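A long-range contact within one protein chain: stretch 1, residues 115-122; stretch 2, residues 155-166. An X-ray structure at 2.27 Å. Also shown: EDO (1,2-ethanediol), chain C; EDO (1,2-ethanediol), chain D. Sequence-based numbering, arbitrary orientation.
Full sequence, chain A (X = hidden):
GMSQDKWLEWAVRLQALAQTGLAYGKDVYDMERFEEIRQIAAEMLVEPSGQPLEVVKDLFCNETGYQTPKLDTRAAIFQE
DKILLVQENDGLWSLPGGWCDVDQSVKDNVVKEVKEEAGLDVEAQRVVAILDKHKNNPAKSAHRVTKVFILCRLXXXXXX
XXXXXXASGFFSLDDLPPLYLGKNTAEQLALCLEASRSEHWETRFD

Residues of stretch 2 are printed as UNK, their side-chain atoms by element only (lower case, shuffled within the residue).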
ATOM      1  N   LYS A 115      -9.261  -3.956 -17.409  1.00 51.62           N
ATOM      2  CA  LYS A 115      -9.641  -3.786 -18.814  1.00 53.52           C
ATOM      3  C   LYS A 115      -9.164  -4.973 -19.657  1.00 60.26           C
ATOM      4  O   LYS A 115      -9.968  -5.569 -20.366  1.00 60.43           O
ATOM      5  CB  LYS A 115      -9.111  -2.464 -19.397  1.00 56.20           C
ATOM      6  CG  LYS A 115      -9.602  -2.176 -20.824  1.00 62.80           C
ATOM      7  CD  LYS A 115     -11.131  -2.002 -20.885  1.00 65.92           C
ATOM      8  CE  LYS A 115     -11.643  -1.641 -22.251  1.00 73.87           C
ATOM      9  NZ  LYS A 115     -13.080  -1.265 -22.197  1.00 86.13           N
ATOM     10  N   GLU A 116      -7.879  -5.341 -19.526  1.00 59.00           N
ATOM     11  CA  GLU A 116      -7.244  -6.431 -20.271  1.00 62.00           C
ATOM     12  C   GLU A 116      -7.769  -7.817 -19.905  1.00 64.26           C
ATOM     13  O   GLU A 116      -7.865  -8.662 -20.779  1.00 66.30           O
ATOM     14  CB  GLU A 116      -5.725  -6.415 -20.040  1.00 65.02           C
ATOM     15  CG  GLU A 116      -5.006  -5.300 -20.781  1.00 79.69           C
ATOM     16  CD  GLU A 116      -3.532  -5.120 -20.463  1.00102.34           C
ATOM     17  OE1 GLU A 116      -3.017  -5.792 -19.537  1.00 95.61           O
ATOM     18  OE2 GLU A 116      -2.893  -4.289 -21.146  1.00 96.12           O
ATOM     19  N   GLU A 117      -8.060  -8.066 -18.625  1.00 58.40           N
ATOM     20  CA  GLU A 117      -8.473  -9.387 -18.147  1.00 57.33           C
ATOM     21  C   GLU A 117      -9.991  -9.610 -18.104  1.00 57.84           C
ATOM     22  O   GLU A 117     -10.418 -10.753 -18.273  1.00 56.49           O
ATOM     23  CB  GLU A 117      -7.903  -9.633 -16.741  1.00 56.50           C
ATOM     24  CG  GLU A 117      -6.392  -9.792 -16.739  1.00 61.05           C
ATOM     25  CD  GLU A 117      -5.700  -9.703 -15.397  1.00 69.06           C
ATOM     26  OE1 GLU A 117      -6.351  -9.968 -14.362  1.00 58.70           O
ATOM     27  OE2 GLU A 117      -4.491  -9.387 -15.381  1.00 57.87           O
ATOM     28  N   ALA A 118     -10.794  -8.551 -17.833  1.00 50.93           N
ATOM     29  CA  ALA A 118     -12.240  -8.703 -17.673  1.00 49.37           C
ATOM     30  C   ALA A 118     -13.088  -7.899 -18.686  1.00 52.33           C
ATOM     31  O   ALA A 118     -14.316  -8.084 -18.718  1.00 51.16           O
ATOM     32  CB  ALA A 118     -12.638  -8.320 -16.247  1.00 47.29           C
ATOM     33  N   GLY A 119     -12.430  -7.063 -19.500  1.00 48.68           N
ATOM     34  CA  GLY A 119     -13.068  -6.201 -20.493  1.00 49.68           C
ATOM     35  C   GLY A 119     -13.801  -5.034 -19.846  1.00 54.36           C
ATOM     36  O   GLY A 119     -14.588  -4.345 -20.504  1.00 54.65           O
ATOM     37  N   LEU A 120     -13.524  -4.783 -18.553  1.00 48.62           N
ATOM     38  CA  LEU A 120     -14.247  -3.778 -17.804  1.00 48.23           C
ATOM     39  C   LEU A 120     -13.497  -2.480 -17.554  1.00 52.46           C
ATOM     40  O   LEU A 120     -12.312  -2.488 -17.226  1.00 52.74           O
ATOM     41  CB  LEU A 120     -14.697  -4.361 -16.434  1.00 46.58           C
ATOM     42  CG  LEU A 120     -15.513  -5.686 -16.475  1.00 52.44           C
ATOM     43  CD1 LEU A 120     -15.880  -6.140 -15.061  1.00 52.65           C
ATOM     44  CD2 LEU A 120     -16.772  -5.549 -17.320  1.00 51.92           C
ATOM     45  N   ASP A 121     -14.242  -1.364 -17.636  1.00 48.38           N
ATOM     46  CA  ASP A 121     -13.785  -0.026 -17.276  1.00 46.63           C
ATOM     47  C   ASP A 121     -14.162   0.175 -15.838  1.00 48.67           C
ATOM     48  O   ASP A 121     -15.333   0.025 -15.485  1.00 47.16           O
ATOM     49  CB  ASP A 121     -14.406   1.061 -18.152  1.00 50.24           C
ATOM     50  CG  ASP A 121     -14.109   0.941 -19.638  1.00 67.30           C
ATOM     51  OD1 ASP A 121     -12.933   0.674 -19.993  1.00 66.07           O
ATOM     52  OD2 ASP A 121     -15.027   1.217 -20.446  1.00 80.44           O
ATOM     53  N   VAL A 122     -13.166   0.433 -14.990  1.00 44.19           N
ATOM     54  CA  VAL A 122     -13.371   0.629 -13.568  1.00 42.73           C
ATOM     55  C   VAL A 122     -12.565   1.816 -13.110  1.00 51.29           C
ATOM     56  O   VAL A 122     -11.599   2.225 -13.773  1.00 52.90           O
ATOM     57  CB  VAL A 122     -13.018  -0.641 -12.710  1.00 43.59           C
ATOM     58  CG1 VAL A 122     -13.829  -1.869 -13.139  1.00 42.81           C
ATOM     59  CG2 VAL A 122     -11.505  -0.935 -12.687  1.00 42.84           C
ATOM     60  N   UNK A 155     -17.582   0.880 -14.065  1.00 45.89           N
ATOM     61  CA  UNK A 155     -18.083   1.906 -14.969  1.00 45.61           C
ATOM     62  C   UNK A 155     -18.896   1.220 -16.041  1.00 49.92           C
ATOM     63  O   UNK A 155     -20.007   1.634 -16.294  1.00 51.10           O
ATOM     64  c   UNK A 155     -15.043   4.394 -15.386  1.00 50.42           C
ATOM     65  c   UNK A 155     -16.816   4.483 -13.624  1.00 48.53           C
ATOM     66  c   UNK A 155     -16.976   2.797 -15.578  1.00 45.98           C
ATOM     67  c   UNK A 155     -16.040   3.573 -14.609  1.00 49.09           C
ATOM     68  N   UNK A 156     -18.386   0.125 -16.599  1.00 46.65           N
ATOM     69  CA  UNK A 156     -19.085  -0.628 -17.643  1.00 46.97           C
ATOM     70  C   UNK A 156     -18.161  -1.621 -18.324  1.00 51.08           C
ATOM     71  O   UNK A 156     -17.067  -1.894 -17.836  1.00 49.87           O
ATOM     72  N   UNK A 157     -18.591  -2.130 -19.461  1.00 50.73           N
ATOM     73  CA  UNK A 157     -17.835  -3.062 -20.295  1.00 52.29           C
ATOM     74  C   UNK A 157     -18.400  -4.454 -20.251  1.00 58.38           C
ATOM     75  O   UNK A 157     -19.456  -4.677 -19.663  1.00 60.19           O
ATOM     76  N   UNK A 158     -17.695  -5.396 -20.855  1.00 57.12           N
ATOM     77  CA  UNK A 158     -18.106  -6.799 -20.938  1.00 59.02           C
ATOM     78  C   UNK A 158     -16.903  -7.669 -21.229  1.00 64.05           C
ATOM     79  O   UNK A 158     -15.935  -7.188 -21.817  1.00 64.81           O
ATOM     80  o   UNK A 158     -19.398  -8.064 -25.213  1.00112.66           O
ATOM     81  o   UNK A 158     -20.938  -6.627 -24.565  1.00104.61           O
ATOM     82  c   UNK A 158     -19.208  -7.012 -22.013  1.00 62.73           C
ATOM     83  c   UNK A 158     -18.844  -6.590 -23.423  1.00 74.14           C
ATOM     84  c   UNK A 158     -19.795  -7.131 -24.477  1.00109.25           C
ATOM     85  N   UNK A 159     -16.961  -8.947 -20.839  1.00 61.62           N
ATOM     86  CA  UNK A 159     -15.846  -9.875 -21.068  1.00 62.42           C
ATOM     87  C   UNK A 159     -15.558 -10.023 -22.570  1.00 70.69           C
ATOM     88  O   UNK A 159     -16.494 -10.073 -23.379  1.00 72.71           O
ATOM     89  c   UNK A 159     -14.908 -13.167 -21.542  1.00 71.97           C
ATOM     90  c   UNK A 159     -12.688 -13.841 -20.917  1.00 73.33           C
ATOM     91  c   UNK A 159     -16.088 -11.245 -20.408  1.00 63.78           C
ATOM     92  c   UNK A 159     -12.673 -12.870 -19.937  1.00 70.77           C
ATOM     93  c   UNK A 159     -14.909 -12.178 -20.562  1.00 66.57           C
ATOM     94  c   UNK A 159     -13.797 -13.998 -21.720  1.00 76.35           C
ATOM     95  c   UNK A 159     -13.777 -12.032 -19.766  1.00 67.83           C
ATOM     96  N   UNK A 160     -14.256 -10.023 -22.932  1.00 68.99           N
ATOM     97  CA  UNK A 160     -13.784 -10.152 -24.318  1.00 72.88           C
ATOM     98  C   UNK A 160     -12.620 -11.183 -24.435  1.00 78.26           C
ATOM     99  O   UNK A 160     -11.832 -11.308 -23.496  1.00 74.91           O
ATOM    100  n   UNK A 160     -15.620  -6.536 -26.776  1.00112.53           N
ATOM    101  o   UNK A 160     -14.990  -8.634 -27.234  1.00119.13           O
ATOM    102  c   UNK A 160     -15.034  -7.679 -26.447  1.00119.53           C
ATOM    103  c   UNK A 160     -13.335  -8.782 -24.870  1.00 74.88           C
ATOM    104  c   UNK A 160     -14.464  -7.753 -25.048  1.00 95.58           C
ATOM    105  N   UNK A 161     -12.463 -11.899 -25.575  1.00 80.29           N
ATOM    106  CA  UNK A 161     -11.328 -12.846 -25.701  1.00 83.02           C
ATOM    107  C   UNK A 161      -9.968 -12.181 -25.459  1.00 88.53           C
ATOM    108  O   UNK A 161      -9.765 -11.021 -25.838  1.00 88.78           O
ATOM    109  c   UNK A 161     -12.844 -13.119 -27.526  1.00 92.49           C
ATOM    110  c   UNK A 161     -13.287 -11.883 -26.802  1.00 84.39           C
ATOM    111  c   UNK A 161     -11.433 -13.344 -27.142  1.00 88.57           C
ATOM    112  N   UNK A 162      -9.069 -12.891 -24.758  1.00 85.36           N
ATOM    113  CA  UNK A 162      -7.725 -12.411 -24.406  1.00 85.33           C
ATOM    114  C   UNK A 162      -6.800 -13.589 -24.082  1.00 92.23           C
ATOM    115  O   UNK A 162      -7.260 -14.727 -23.947  1.00 92.64           O
ATOM    116  o   UNK A 162      -7.441 -12.216 -21.018  1.00 73.59           O
ATOM    117  c   UNK A 162      -7.765 -11.396 -23.242  1.00 81.56           C
ATOM    118  c   UNK A 162      -8.234 -11.949 -21.922  1.00 82.35           C
ATOM    119  n   UNK A 162      -9.532 -12.118 -21.777  1.00 67.92           N
ATOM    120  N   UNK A 163      -5.491 -13.303 -23.986  1.00 90.64           N
ATOM    121  CA  UNK A 163      -4.411 -14.262 -23.744  1.00 92.73           C
ATOM    122  C   UNK A 163      -4.205 -14.600 -22.253  1.00 92.95           C
ATOM    123  O   UNK A 163      -3.444 -15.522 -21.938  1.00 95.25           O
ATOM    124  c   UNK A 163      -3.108 -13.703 -24.305  1.00 99.65           C
ATOM    125  o   UNK A 163      -2.796 -12.458 -23.696  1.00106.82           O
ATOM    126  N   UNK A 164      -4.857 -13.865 -21.347  1.00 83.96           N
ATOM    127  CA  UNK A 164      -4.681 -14.069 -19.911  1.00 81.61           C
ATOM    128  C   UNK A 164      -5.803 -14.880 -19.254  1.00 82.67           C
ATOM    129  O   UNK A 164      -5.514 -15.697 -18.379  1.00 83.55           O
ATOM    130  o   UNK A 164      -3.472  -9.943 -18.315  1.00116.03           O
ATOM    131  c   UNK A 164      -3.185 -12.066 -19.358  1.00 97.06           C
ATOM    132  o   UNK A 164      -2.832  -9.966 -20.423  1.00116.64           O
ATOM    133  c   UNK A 164      -3.177 -10.549 -19.369  1.00119.15           C
ATOM    134  c   UNK A 164      -4.552 -12.713 -19.189  1.00 80.22           C
ATOM    135  N   UNK A 165      -7.076 -14.602 -19.597  1.00 75.07           N
ATOM    136  CA  UNK A 165      -8.234 -15.240 -18.956  1.00 71.42           C
ATOM    137  C   UNK A 165      -9.190 -15.783 -19.996  1.00 73.55           C
ATOM    138  O   UNK A 165      -9.100 -15.408 -21.170  1.00 73.73           O
ATOM    139  c   UNK A 165      -8.943 -14.254 -17.994  1.00 69.10           C
ATOM    140  o   UNK A 165      -9.566 -13.204 -18.738  1.00 61.69           O
ATOM    141  c   UNK A 165      -8.018 -13.707 -16.933  1.00 62.28           C
ATOM    142  N   UNK A 166     -10.116 -16.667 -19.563  1.00 69.68           N
ATOM    143  CA  UNK A 166     -11.024 -17.381 -20.482  1.00 71.59           C
ATOM    144  C   UNK A 166     -12.521 -17.151 -20.161  1.00 73.20           C
ATOM    145  O   UNK A 166     -13.365 -17.449 -21.002  1.00 73.02           O
ATOM    146  c   UNK A 166     -10.670 -18.905 -20.541  1.00 77.64           C
ATOM    147  c   UNK A 166      -9.316 -19.121 -21.211  1.00 79.92           C
ATOM    148  c   UNK A 166     -10.685 -19.560 -19.153  1.00 76.25           C
TER
HETATM  149  C1  EDO C 207     -17.640  -9.069 -17.589  1.00 65.13           C
HETATM  150  O1  EDO C 207     -16.362  -9.268 -16.929  1.00 65.27           O
HETATM  151  C2  EDO C 207     -18.813  -8.745 -16.665  1.00 60.30           C
HETATM  152  O2  EDO C 207     -19.259  -9.932 -16.005  1.00 66.15           O
HETATM  153  C1  EDO D 208     -21.776  -5.115 -16.250  1.00 85.74           C
HETATM  154  O1  EDO D 208     -20.826  -5.724 -17.129  1.00 86.32           O
HETATM  155  C2  EDO D 208     -22.170  -6.094 -15.149  1.00 85.07           C
HETATM  156  O2  EDO D 208     -23.060  -5.468 -14.209  1.00 91.04           O
HETATM  157  O   HOH W   1     -11.093  -8.588 -22.112  1.00 65.65           O

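Position 155 carries four carbons forked at the second, and the fork lies 4.1 Å from Val122 CA, which identifies Leu155. Its backbone N donates to Asp121 O (2.8 Å), and its CB lies 4.0 Å from Asp121 CB. Position 156 has no side-chain atoms and is Gly156. It pairs with Asp121 in antiparallel register: Asp121 N donates to Gly156 O (2.9 Å), and Gly156 N returns a longer bond to Asp121 O (3.3 Å).

Position 157 is also bare. An ideal CB here would fall 2.3 Å from Gly119 O, and the backbone angles independently call for glycine, so this is Gly157; its CA packs 4.4 Å from the CA of Leu120. One ethanediol donates from O1 to Gly157 O (3.1 Å).

Position 158 bears three carbons, the third carrying two oxygens. The chain points away from stretch 1, while the backbone N donates to Gly119 O (3.3 Å). Two oxygens without nitrogen, on a chain of this length, indicate Glu158. At 159 one carbon leads to a six-carbon ring without a hydroxyl: Phe159. The edge of its ring meets Glu117 O, with CE1 3.5 Å away, and its CA makes a CA-H...O contact with Ala118 O (3.3 Å).

Position 160 has three carbons, the third bearing one oxygen and one nitrogen, and its side chain makes no contact with stretch 1; it is Gln160. A water donates to its O and, weakly, to Glu116 O. The three carbons at 161 close onto the backbone N, giving Pro161, clear of stretch 1. Position 162 has two carbons, then one oxygen and one nitrogen, and approaches Glu116 O: Asn162, whose CG is 3.5 Å from that oxygen. One carbon and one oxygen at 163 make Ser163, remote from stretch 1.

Position 164 again shows three carbons and two oxygens, so it is Glu164; its OE1 lies 3.2 Å from Glu117 OE2, a close approach of like charges rather than a bond. At 165 one carbon carries an oxygen and a carbon, and the oxygen reaches Glu117 O: Thr165, whose OG1 donates across 2.6 Å. Position 166, one carbon bearing two carbons, is Val166, pointing away.

The contact thus joins a short antiparallel strand pairing to a loop that meets the helix end. Gly119, with positive phi, turns the chain from helix to strand where a CB would strike Glu158 O. Asn162 braces the loop internally, its OD1 accepting from Thr165 N (2.8 Å), while Thr165 fastens it to the helix.

Stretch 2 (155-166) LGGEFQPNSETV
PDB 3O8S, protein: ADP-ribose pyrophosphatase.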